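Local coordinates for protein putative 4-hydroxybenzoyl-CoA thioesterase (Geobacillus stearothermophilus, PDB 2OIW) that is predicted to hydrolyse acyl-CoA thioesters, as a hotdog-fold thioesterase resembling 4-hydroxybenzoyl-CoA thioesterase, at residues I81-S85 / P118-R124; H21-V27 / Y62-Y68; W30-R35 / V72-T76. All coordinates share one frame. Where two conformers were deposited one is given. Residues are numbered along the deposited sequence.

Contact 1: I81-S85 / P118-R124; sequences IGNTS and PIPDDIR
In this hotdog-fold subunit the turn 81-85, the tip of the beta-hairpin formed by strands 72-81 and 85-94, meets the entry to the C-terminal helix 121-128. The turn is closed by Gly82 N bonding to Ser85 O at 2.8 Å. Segment 118-124 starts extended, has Pro120 at the N-cap position and becomes helical from Asp121. The CA atoms of Thr84 and Pro118 are 4.3 Å apart; those of Ile81 and Arg124 are 7.5 Å apart. Ile81 (chi1 m, chi2 t) ends its strand with CB toward the helix. Its CG2 lies 3.6 Å from Arg124 NH1 and 4.1 Å from Ile119 CD1. Leu127 and Arg128 also touch this side chain. Gly82 (phi -90°, psi -159°) offers its carbonyl: Gly82 O accepts from Arg124 NH1 at 2.8 Å. Asn83 O is shared. It accepts from Arg124 NH2 at 2.7 Å and from Ile119 N at 3.0 Å, and Pro118 CA adds a CA-H...O contact to Asn83 O at 3.3 Å. The m, t, t Arg124 side chain thus reaches two successive carbonyls, both near the guanidinium plane. Thr84 (chi1 p) sets CG2 3.8 Å from Pro118 CD. Its backbone also bonds to Asn108 on strand 97-110. Ser85 points its CB away, yet the tip of Ile119 (chi1 m, chi2 t) packs against its carbonyl: Ser85 O to Ile119 CD1 is 3.5 Å.

Contact 2: H21-V27 / Y62-Y68; sequences HINNTTV and YVNQMYY
His21, Tyr62 and Ile22 bury the most surface where two loops of the hotdog fold meet: the one leading into helix 27-34 and the one between strands 53-62 and 72-81. The CA atoms of His21 and Tyr67 are 5.0 Å apart, those of Ile22 and Met66 5.4 Å. His21 (phi -112°, psi 176°) is extended with chi1 m. Gln65 CB lies over one face of its ring, 4.2 Å from the centroid, as a CH-pi contact. Tyr67 lies beside His21, its ring plane steeply inclined at 86°, as neither a stack nor an edge-to-face pair. Ile22 (chi1 m, chi2 m) points its CB toward the other loop. Ile22 N bonds to Met66 O at 2.8 Å, nearly straight at 170°, and Ile22 CG1 packs 4.0 Å from Met66 CB. Tyr62 (chi1 m) reaches across from the end of its strand, and Tyr62 OH donates to Asn24 O at 2.8 Å. Val27 (chi1 t) fills the space beside it: Val27 CG2 is 3.6 Å from Tyr62 CE1 and 3.8 Å from CE of Met66, a selenomethionine. Between these points an Asx turn shapes the helix approach, with Thr25 N bonding to Asn23 OD1 at 2.9 Å. Asn23 ND2 also bonds to Glu32 of the second subunit. Met66 and Val27 pack against Ile92 of strand 85-94, and Ile22 and Met66 both touch Trp30 of helix 27-34.

Contact 3: W30-R35 / V72-T76; sequences WFEAGR and VTVYT
Helix 30-34 crosses strand 72-76 at -56°, with the two short axes 8.1 Å apart at closest approach. The hollow in the helix surface is at Gly34, whose CA is 5.8 Å from the CA of Val74. The bump that fills it is Val74 (chi1 t). Val74 CG1 lies 4.1 Å from Gly34 CA, and a CB at Gly34 would clash with both Val74 CG1 and Thr76 OG1. The same valine spreads further along the helix: Val74 CG1 is 4.0 Å from Phe31 CD1, and Val74 CG2 is 3.9 Å from Trp30 O. This is the core of the hotdog fold, in which a curved antiparallel sheet wraps round a helix. Val72, Val74 and Thr76 point their CB atoms toward the helix from the strand. At one end Val72 (chi1 m) pushes CG2 against the face of the Trp30 indole, 4.1 Å from the six-membered ring centroid, a CH-pi contact. Trp30 (chi1 m) is also flanked by Ile9 and Pro11. At the other end Thr76 (chi1 m) faces the last helical turn. A water fills the gap there, accepting from Thr76 OG1 at 2.5 Å and donating to Phe31 O at 2.8 Å. Arg35 turns its CB away from the strand and forms a salt bridge with Glu90. Only its stem meets the strand, with Arg35 CG 4.3 Å from Thr76 CG2.

In the fold
From the N terminus the chain passes strand 5-9, then enters 21-27 and helix 27-34. Contact 2 closes the loop from there to 62-68, after helix 36-42 and strand 53-62. Contact 3 closes an overlapping loop, from 30-35 to 72-76. The two cross along the chain, and they touch: Ile22 CG1 is 3.8 Å from Trp30 CH2, and Met66 SE is 4.0 Å from Val72 CG1. Contact 2 ties the loop leading into helix 27-34 to the 62-68 loop; contact 3 ties the helix to strand 72-81. Contact 1 follows in series, closing a loop from 81-85 to 118-124 that holds strands 85-94, 97-110 and 115-116. The centres of contacts 1 and 2 are about 33 Å apart, on opposite sides of the chain's centre.

Contact 1: I81-S85 / P118-R124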
loop_
_atom_site.group_PDB
_atom_site.type_symbol
_atom_site.label_atom_id
_atom_site.label_comp_id
_atom_site.label_asym_id
_atom_site.label_seq_id
_atom_site.Cartn_x
_atom_site.Cartn_y
_atom_site.Cartn_z
ATOM N N ILE A 81 -6.881 28.910 -5.682
ATOM C CA ILE A 81 -5.777 29.295 -4.797
ATOM C C ILE A 81 -6.384 30.120 -3.675
ATOM O O ILE A 81 -6.869 31.212 -3.913
ATOM C CB ILE A 81 -4.687 30.124 -5.532
ATOM C CG1 ILE A 81 -4.239 29.400 -6.816
ATOM C CG2 ILE A 81 -3.490 30.377 -4.595
ATOM C CD1 ILE A 81 -3.370 30.220 -7.805
ATOM N N GLY A 82 -6.411 29.572 -2.463
ATOM C CA GLY A 82 -7.002 30.291 -1.345
ATOM C C GLY A 82 -5.947 31.138 -0.645
ATOM O O GLY A 82 -4.914 31.449 -1.213
ATOM N N ASN A 83 -6.192 31.497 0.608
ATOM C CA ASN A 83 -5.215 32.265 1.360
ATOM C C ASN A 83 -4.082 31.380 1.852
ATOM O O ASN A 83 -2.936 31.614 1.516
ATOM C CB ASN A 83 -5.884 33.020 2.524
ATOM C CG ASN A 83 -4.951 34.000 3.193
ATOM O OD1 ASN A 83 -4.159 34.675 2.538
ATOM N ND2 ASN A 83 -5.048 34.094 4.511
ATOM N N THR A 84 -4.422 30.358 2.641
ATOM C CA THR A 84 -3.442 29.435 3.209
ATOM C C THR A 84 -3.655 28.038 2.633
ATOM O O THR A 84 -2.959 27.086 3.022
ATOM C CB THR A 84 -3.604 29.316 4.740
ATOM O OG1 THR A 84 -4.842 28.655 5.024
ATOM C CG2 THR A 84 -3.583 30.677 5.404
ATOM N N SER A 85 -4.637 27.918 1.736
ATOM C CA SER A 85 -5.012 26.636 1.152
ATOM C C SER A 85 -5.053 26.651 -0.352
ATOM O O SER A 85 -4.992 27.705 -0.973
ATOM C CB SER A 85 -6.363 26.127 1.704
ATOM O OG SER A 85 -7.394 27.051 1.445
ATOM N N PRO A 118 -0.240 31.942 4.912
ATOM C CA PRO A 118 -0.531 32.522 3.611
ATOM C C PRO A 118 0.545 32.152 2.591
ATOM O O PRO A 118 1.743 32.447 2.786
ATOM C CB PRO A 118 -0.549 34.027 3.899
ATOM C CG PRO A 118 -1.107 34.105 5.295
ATOM C CD PRO A 118 -0.520 32.888 6.014
ATOM N N ILE A 119 0.105 31.470 1.537
ATOM C CA ILE A 119 0.978 31.042 0.466
ATOM C C ILE A 119 1.834 32.227 0.011
ATOM O O ILE A 119 1.298 33.262 -0.349
ATOM C CB ILE A 119 0.150 30.505 -0.702
ATOM C CG1 ILE A 119 -0.727 29.340 -0.222
ATOM C CG2 ILE A 119 1.049 30.143 -1.873
ATOM C CD1 ILE A 119 -1.664 28.781 -1.275
ATOM N N PRO A 120 3.172 32.104 0.084
ATOM C CA PRO A 120 3.987 33.258 -0.339
ATOM C C PRO A 120 3.727 33.638 -1.806
ATOM O O PRO A 120 3.375 32.777 -2.626
ATOM C CB PRO A 120 5.438 32.772 -0.142
ATOM C CG PRO A 120 5.347 31.658 0.852
ATOM C CD PRO A 120 3.999 30.990 0.580
ATOM N N ASP A 121 3.913 34.916 -2.121
ATOM C CA ASP A 121 3.564 35.440 -3.443
ATOM C C ASP A 121 4.279 34.743 -4.604
ATOM O O ASP A 121 3.643 34.463 -5.637
ATOM C CB ASP A 121 3.736 36.963 -3.508
ATOM C CG ASP A 121 2.418 37.708 -3.320
ATOM O OD1 ASP A 121 1.351 37.198 -3.745
ATOM O OD2 ASP A 121 2.447 38.822 -2.764
ATOM N N ASP A 122 5.573 34.445 -4.431
ATOM C CA ASP A 122 6.339 33.789 -5.489
ATOM C C ASP A 122 5.636 32.476 -5.916
ATOM O O ASP A 122 5.488 32.195 -7.116
ATOM C CB ASP A 122 7.854 33.638 -5.136
ATOM C CG ASP A 122 8.152 32.501 -4.113
ATOM O OD1 ASP A 122 8.314 32.803 -2.909
ATOM O OD2 ASP A 122 8.260 31.307 -4.504
ATOM N N ILE A 123 5.138 31.721 -4.931
ATOM C CA ILE A 123 4.407 30.479 -5.184
ATOM C C ILE A 123 3.080 30.727 -5.913
ATOM O O ILE A 123 2.722 29.976 -6.820
ATOM C CB ILE A 123 4.087 29.722 -3.858
ATOM C CG1 ILE A 123 5.332 29.572 -2.991
ATOM C CG2 ILE A 123 3.419 28.389 -4.141
ATOM C CD1 ILE A 123 6.007 28.289 -3.139
ATOM N N ARG A 124 2.348 31.764 -5.486
ATOM C CA ARG A 124 1.041 32.105 -6.079
ATOM C C ARG A 124 1.164 32.321 -7.578
ATOM O O ARG A 124 0.377 31.801 -8.362
ATOM C CB ARG A 124 0.470 33.371 -5.440
ATOM C CG ARG A 124 -0.056 33.184 -4.045
ATOM C CD ARG A 124 -0.720 34.459 -3.500
ATOM N NE ARG A 124 -0.926 34.291 -2.069
ATOM C CZ ARG A 124 -1.954 33.643 -1.526
ATOM N NH1 ARG A 124 -2.928 33.128 -2.296
ATOM N NH2 ARG A 124 -2.011 33.517 -0.207
#

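Contact 2: H21-V27 / Y62-Y68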
loop_
_atom_site.group_PDB
_atom_site.type_symbol
_atom_site.label_atom_id
_atom_site.label_comp_id
_atom_site.label_asym_id
_atom_site.label_seq_id
_atom_site.Cartn_x
_atom_site.Cartn_y
_atom_site.Cartn_z
ATOM N N HIS A 21 -9.712 -5.571 -11.180
ATOM C CA HIS A 21 -9.497 -4.195 -11.629
ATOM C C HIS A 21 -8.532 -3.497 -10.656
ATOM O O HIS A 21 -8.134 -4.088 -9.669
ATOM C CB HIS A 21 -10.831 -3.442 -11.678
ATOM C CG HIS A 21 -11.931 -4.176 -12.396
ATOM N ND1 HIS A 21 -13.248 -4.120 -11.989
ATOM C CD2 HIS A 21 -11.918 -4.962 -13.497
ATOM C CE1 HIS A 21 -14.000 -4.831 -12.814
ATOM N NE2 HIS A 21 -13.218 -5.351 -13.740
ATOM N N ILE A 22 -8.150 -2.255 -10.948
ATOM C CA ILE A 22 -7.400 -1.434 -9.996
ATOM C C ILE A 22 -8.283 -1.209 -8.771
ATOM O O ILE A 22 -9.469 -0.899 -8.921
ATOM C CB ILE A 22 -6.911 -0.101 -10.630
ATOM C CG1 ILE A 22 -5.883 -0.378 -11.762
ATOM C CG2 ILE A 22 -6.297 0.793 -9.574
ATOM C CD1 ILE A 22 -4.520 -1.011 -11.240
ATOM N N ASN A 23 -7.723 -1.415 -7.579
ATOM C CA ASN A 23 -8.466 -1.222 -6.321
ATOM C C ASN A 23 -8.687 0.270 -6.066
ATOM O O ASN A 23 -7.847 1.107 -6.451
ATOM C CB ASN A 23 -7.741 -1.897 -5.130
ATOM C CG ASN A 23 -8.436 -1.635 -3.778
ATOM O OD1 ASN A 23 -8.073 -0.697 -3.043
ATOM N ND2 ASN A 23 -9.425 -2.440 -3.452
ATOM N N ASN A 24 -9.836 0.598 -5.476
ATOM C CA ASN A 24 -10.205 1.995 -5.200
ATOM C C ASN A 24 -9.197 2.795 -4.344
ATOM O O ASN A 24 -9.067 4.012 -4.532
ATOM C CB ASN A 24 -11.585 2.017 -4.559
ATOM C CG ASN A 24 -11.546 1.664 -3.080
ATOM O OD1 ASN A 24 -11.352 2.525 -2.253
ATOM N ND2 ASN A 24 -11.752 0.417 -2.751
ATOM N N THR A 25 -8.486 2.124 -3.417
ATOM C CA THR A 25 -7.525 2.797 -2.543
ATOM C C THR A 25 -6.263 3.215 -3.290
ATOM O O THR A 25 -5.475 4.013 -2.775
ATOM C CB THR A 25 -7.162 1.963 -1.325
ATOM O OG1 THR A 25 -6.432 0.796 -1.744
ATOM C CG2 THR A 25 -8.469 1.548 -0.567
ATOM N N THR A 26 -6.106 2.678 -4.504
ATOM C CA THR A 26 -4.991 3.020 -5.385
ATOM C C THR A 26 -5.148 4.403 -5.976
ATOM O O THR A 26 -4.168 5.089 -6.181
ATOM C CB THR A 26 -4.806 1.941 -6.495
ATOM O OG1 THR A 26 -4.357 0.735 -5.871
ATOM C CG2 THR A 26 -3.750 2.343 -7.518
ATOM N N VAL A 27 -6.377 4.814 -6.250
ATOM C CA VAL A 27 -6.611 6.106 -6.870
ATOM C C VAL A 27 -6.044 7.314 -6.056
ATOM O O VAL A 27 -5.368 8.185 -6.612
ATOM C CB VAL A 27 -8.123 6.264 -7.257
ATOM C CG1 VAL A 27 -8.443 7.693 -7.694
ATOM C CG2 VAL A 27 -8.476 5.275 -8.387
ATOM N N TYR A 62 -15.501 7.636 -9.028
ATOM C CA TYR A 62 -14.976 6.484 -9.757
ATOM C C TYR A 62 -15.867 6.286 -10.975
ATOM O O TYR A 62 -16.980 5.796 -10.845
ATOM C CB TYR A 62 -14.965 5.249 -8.841
ATOM C CG TYR A 62 -13.974 5.378 -7.673
ATOM C CD1 TYR A 62 -12.632 4.956 -7.813
ATOM C CD2 TYR A 62 -14.372 5.913 -6.439
ATOM C CE1 TYR A 62 -11.714 5.068 -6.750
ATOM C CE2 TYR A 62 -13.471 6.022 -5.372
ATOM C CZ TYR A 62 -12.138 5.599 -5.548
ATOM O OH TYR A 62 -11.233 5.717 -4.524
ATOM N N VAL A 63 -15.394 6.724 -12.140
ATOM C CA VAL A 63 -16.244 6.860 -13.335
ATOM C C VAL A 63 -16.179 5.575 -14.163
ATOM O O VAL A 63 -17.176 5.063 -14.651
ATOM C CB VAL A 63 -15.764 8.112 -14.182
ATOM C CG1 VAL A 63 -16.595 8.323 -15.443
ATOM C CG2 VAL A 63 -15.767 9.401 -13.328
ATOM N N ASN A 64 -14.981 5.039 -14.323
ATOM C CA ASN A 64 -14.791 3.827 -15.122
ATOM C C ASN A 64 -13.717 2.997 -14.470
ATOM O O ASN A 64 -12.811 3.541 -13.893
ATOM C CB ASN A 64 -14.346 4.196 -16.541
ATOM C CG ASN A 64 -15.487 4.723 -17.394
ATOM O OD1 ASN A 64 -16.481 4.032 -17.604
ATOM N ND2 ASN A 64 -15.345 5.957 -17.906
ATOM N N GLN A 65 -13.781 1.685 -14.587
ATOM C CA GLN A 65 -12.750 0.863 -13.970
ATOM C C GLN A 65 -11.443 0.948 -14.747
ATOM O O GLN A 65 -11.413 1.216 -15.966
ATOM C CB GLN A 65 -13.198 -0.589 -13.862
ATOM C CG GLN A 65 -14.467 -0.789 -13.026
ATOM C CD GLN A 65 -14.265 -0.597 -11.516
ATOM O OE1 GLN A 65 -13.158 -0.335 -11.037
ATOM N NE2 GLN A 65 -15.350 -0.734 -10.762
HETATM N N MSE A 66 -10.357 0.735 -14.027
HETATM C CA MSE A 66 -9.065 0.680 -14.668
HETATM C C MSE A 66 -8.414 -0.681 -14.462
HETATM O O MSE A 66 -8.829 -1.465 -13.598
HETATM C CB MSE A 66 -8.183 1.822 -14.170
HETATM C CG MSE A 66 -8.611 3.180 -14.729
HETATM SE SE MSE A 66 -7.572 4.645 -13.902
HETATM C CE MSE A 66 -8.503 4.655 -12.138
ATOM N N TYR A 67 -7.408 -0.946 -15.275
ATOM C CA TYR A 67 -6.833 -2.279 -15.407
ATOM C C TYR A 67 -5.324 -2.259 -15.299
ATOM O O TYR A 67 -4.682 -1.333 -15.784
ATOM C CB TYR A 67 -7.271 -2.891 -16.760
ATOM C CG TYR A 67 -8.772 -3.055 -16.757
ATOM C CD1 TYR A 67 -9.363 -4.030 -15.937
ATOM C CD2 TYR A 67 -9.603 -2.175 -17.455
ATOM C CE1 TYR A 67 -10.741 -4.174 -15.863
ATOM C CE2 TYR A 67 -10.998 -2.320 -17.411
ATOM C CZ TYR A 67 -11.557 -3.322 -16.590
ATOM O OH TYR A 67 -12.927 -3.498 -16.474
ATOM N N TYR A 68 -4.760 -3.290 -14.679
ATOM C CA TYR A 68 -3.330 -3.529 -14.813
ATOM C C TYR A 68 -3.018 -3.835 -16.290
ATOM O O TYR A 68 -3.794 -4.524 -16.925
ATOM C CB TYR A 68 -2.933 -4.732 -13.928
ATOM C CG TYR A 68 -1.530 -5.232 -14.149
ATOM C CD1 TYR A 68 -0.443 -4.424 -13.853
ATOM C CD2 TYR A 68 -1.291 -6.525 -14.638
ATOM C CE1 TYR A 68 0.843 -4.874 -14.048
ATOM C CE2 TYR A 68 -0.011 -6.982 -14.828
ATOM C CZ TYR A 68 1.052 -6.140 -14.556
ATOM O OH TYR A 68 2.326 -6.581 -14.742
#

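Contact 3: W30-R35 / V72-T76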
loop_
_atom_site.group_PDB
_atom_site.type_symbol
_atom_site.label_atom_id
_atom_site.label_comp_id
_atom_site.label_asym_id
_atom_site.label_seq_id
_atom_site.Cartn_x
_atom_site.Cartn_y
_atom_site.Cartn_z
ATOM N N TRP A 30 -2.325 7.410 -6.638
ATOM C CA TRP A 30 -1.945 7.984 -7.932
ATOM C C TRP A 30 -2.196 9.509 -8.008
ATOM O O TRP A 30 -1.396 10.281 -8.595
ATOM C CB TRP A 30 -2.772 7.242 -8.993
ATOM C CG TRP A 30 -2.309 5.823 -9.228
ATOM C CD1 TRP A 30 -1.179 5.217 -8.739
ATOM C CD2 TRP A 30 -2.923 4.882 -10.103
ATOM N NE1 TRP A 30 -1.095 3.924 -9.221
ATOM C CE2 TRP A 30 -2.153 3.706 -10.067
ATOM C CE3 TRP A 30 -4.093 4.906 -10.882
ATOM C CZ2 TRP A 30 -2.504 2.573 -10.796
ATOM C CZ3 TRP A 30 -4.416 3.803 -11.620
ATOM C CH2 TRP A 30 -3.625 2.656 -11.578
ATOM N N PHE A 31 -3.304 9.954 -7.419
ATOM C CA PHE A 31 -3.582 11.397 -7.263
ATOM C C PHE A 31 -2.498 12.083 -6.449
ATOM O O PHE A 31 -2.036 13.153 -6.824
ATOM C CB PHE A 31 -4.951 11.649 -6.595
ATOM C CG PHE A 31 -6.120 11.578 -7.546
ATOM C CD1 PHE A 31 -6.014 12.049 -8.859
ATOM C CD2 PHE A 31 -7.334 11.079 -7.106
ATOM C CE1 PHE A 31 -7.114 12.003 -9.718
ATOM C CE2 PHE A 31 -8.430 11.026 -7.935
ATOM C CZ PHE A 31 -8.334 11.475 -9.245
ATOM N N GLU A 32 -2.075 11.476 -5.346
ATOM C CA GLU A 32 -0.968 12.078 -4.578
ATOM C C GLU A 32 0.340 12.102 -5.384
ATOM O O GLU A 32 1.132 13.038 -5.278
ATOM C CB GLU A 32 -0.764 11.354 -3.234
ATOM C CG GLU A 32 0.280 12.070 -2.313
ATOM C CD GLU A 32 0.634 11.224 -1.096
ATOM O OE1 GLU A 32 1.141 10.108 -1.313
ATOM O OE2 GLU A 32 0.346 11.644 0.056
ATOM N N ALA A 33 0.578 11.054 -6.176
ATOM C CA ALA A 33 1.728 11.035 -7.084
ATOM C C ALA A 33 1.662 12.232 -8.089
ATOM O O ALA A 33 2.655 12.887 -8.349
ATOM C CB ALA A 33 1.792 9.659 -7.826
ATOM N N GLY A 34 0.483 12.511 -8.636
ATOM C CA GLY A 34 0.262 13.673 -9.527
ATOM C C GLY A 34 0.454 15.058 -8.908
ATOM O O GLY A 34 0.651 16.041 -9.627
ATOM N N ARG A 35 0.388 15.143 -7.583
ATOM C CA ARG A 35 0.647 16.406 -6.830
ATOM C C ARG A 35 2.149 16.746 -6.622
ATOM O O ARG A 35 2.505 17.819 -6.091
ATOM C CB ARG A 35 -0.085 16.341 -5.487
ATOM C CG ARG A 35 -1.606 16.201 -5.629
ATOM C CD ARG A 35 -2.264 15.945 -4.284
ATOM N NE ARG A 35 -3.610 15.417 -4.484
ATOM C CZ ARG A 35 -4.155 14.473 -3.737
ATOM N NH1 ARG A 35 -3.463 13.930 -2.736
ATOM N NH2 ARG A 35 -5.383 14.052 -4.017
ATOM N N VAL A 72 -1.599 4.721 -17.215
ATOM C CA VAL A 72 -2.634 5.700 -16.876
ATOM C C VAL A 72 -1.948 7.044 -16.810
ATOM O O VAL A 72 -0.722 7.107 -16.626
ATOM C CB VAL A 72 -3.306 5.409 -15.517
ATOM C CG1 VAL A 72 -3.938 4.001 -15.521
ATOM C CG2 VAL A 72 -2.328 5.607 -14.354
ATOM N N THR A 73 -2.727 8.098 -17.019
ATOM C CA THR A 73 -2.226 9.459 -16.943
ATOM C C THR A 73 -3.039 10.246 -15.951
ATOM O O THR A 73 -4.269 10.303 -16.041
ATOM C CB THR A 73 -2.275 10.175 -18.308
ATOM O OG1 THR A 73 -1.633 9.347 -19.278
ATOM C CG2 THR A 73 -1.562 11.500 -18.243
ATOM N N VAL A 74 -2.317 10.864 -15.020
ATOM C CA VAL A 74 -2.888 11.749 -14.017
ATOM C C VAL A 74 -2.697 13.175 -14.473
ATOM O O VAL A 74 -1.580 13.589 -14.806
ATOM C CB VAL A 74 -2.235 11.501 -12.638
ATOM C CG1 VAL A 74 -2.997 12.260 -11.512
ATOM C CG2 VAL A 74 -2.209 9.959 -12.360
ATOM N N TYR A 75 -3.814 13.903 -14.534
ATOM C CA TYR A 75 -3.826 15.342 -14.785
ATOM C C TYR A 75 -4.190 16.043 -13.499
ATOM O O TYR A 75 -5.212 15.737 -12.882
ATOM C CB TYR A 75 -4.851 15.688 -15.838
ATOM C CG TYR A 75 -4.588 15.011 -17.154
ATOM C CD1 TYR A 75 -3.737 15.602 -18.103
ATOM C CD2 TYR A 75 -5.190 13.801 -17.468
ATOM C CE1 TYR A 75 -3.499 15.000 -19.325
ATOM C CE2 TYR A 75 -4.938 13.177 -18.697
ATOM C CZ TYR A 75 -4.104 13.794 -19.611
ATOM O OH TYR A 75 -3.845 13.200 -20.803
ATOM N N THR A 76 -3.375 17.017 -13.126
ATOM C CA THR A 76 -3.496 17.663 -11.833
ATOM C C THR A 76 -3.400 19.160 -12.049
ATOM O O THR A 76 -2.435 19.645 -12.627
ATOM C CB THR A 76 -2.403 17.168 -10.861
ATOM O OG1 THR A 76 -2.422 15.722 -10.809
ATOM C CG2 THR A 76 -2.658 17.743 -9.457
HETATM O O HOH W 1 -3.437 14.614 -8.785
#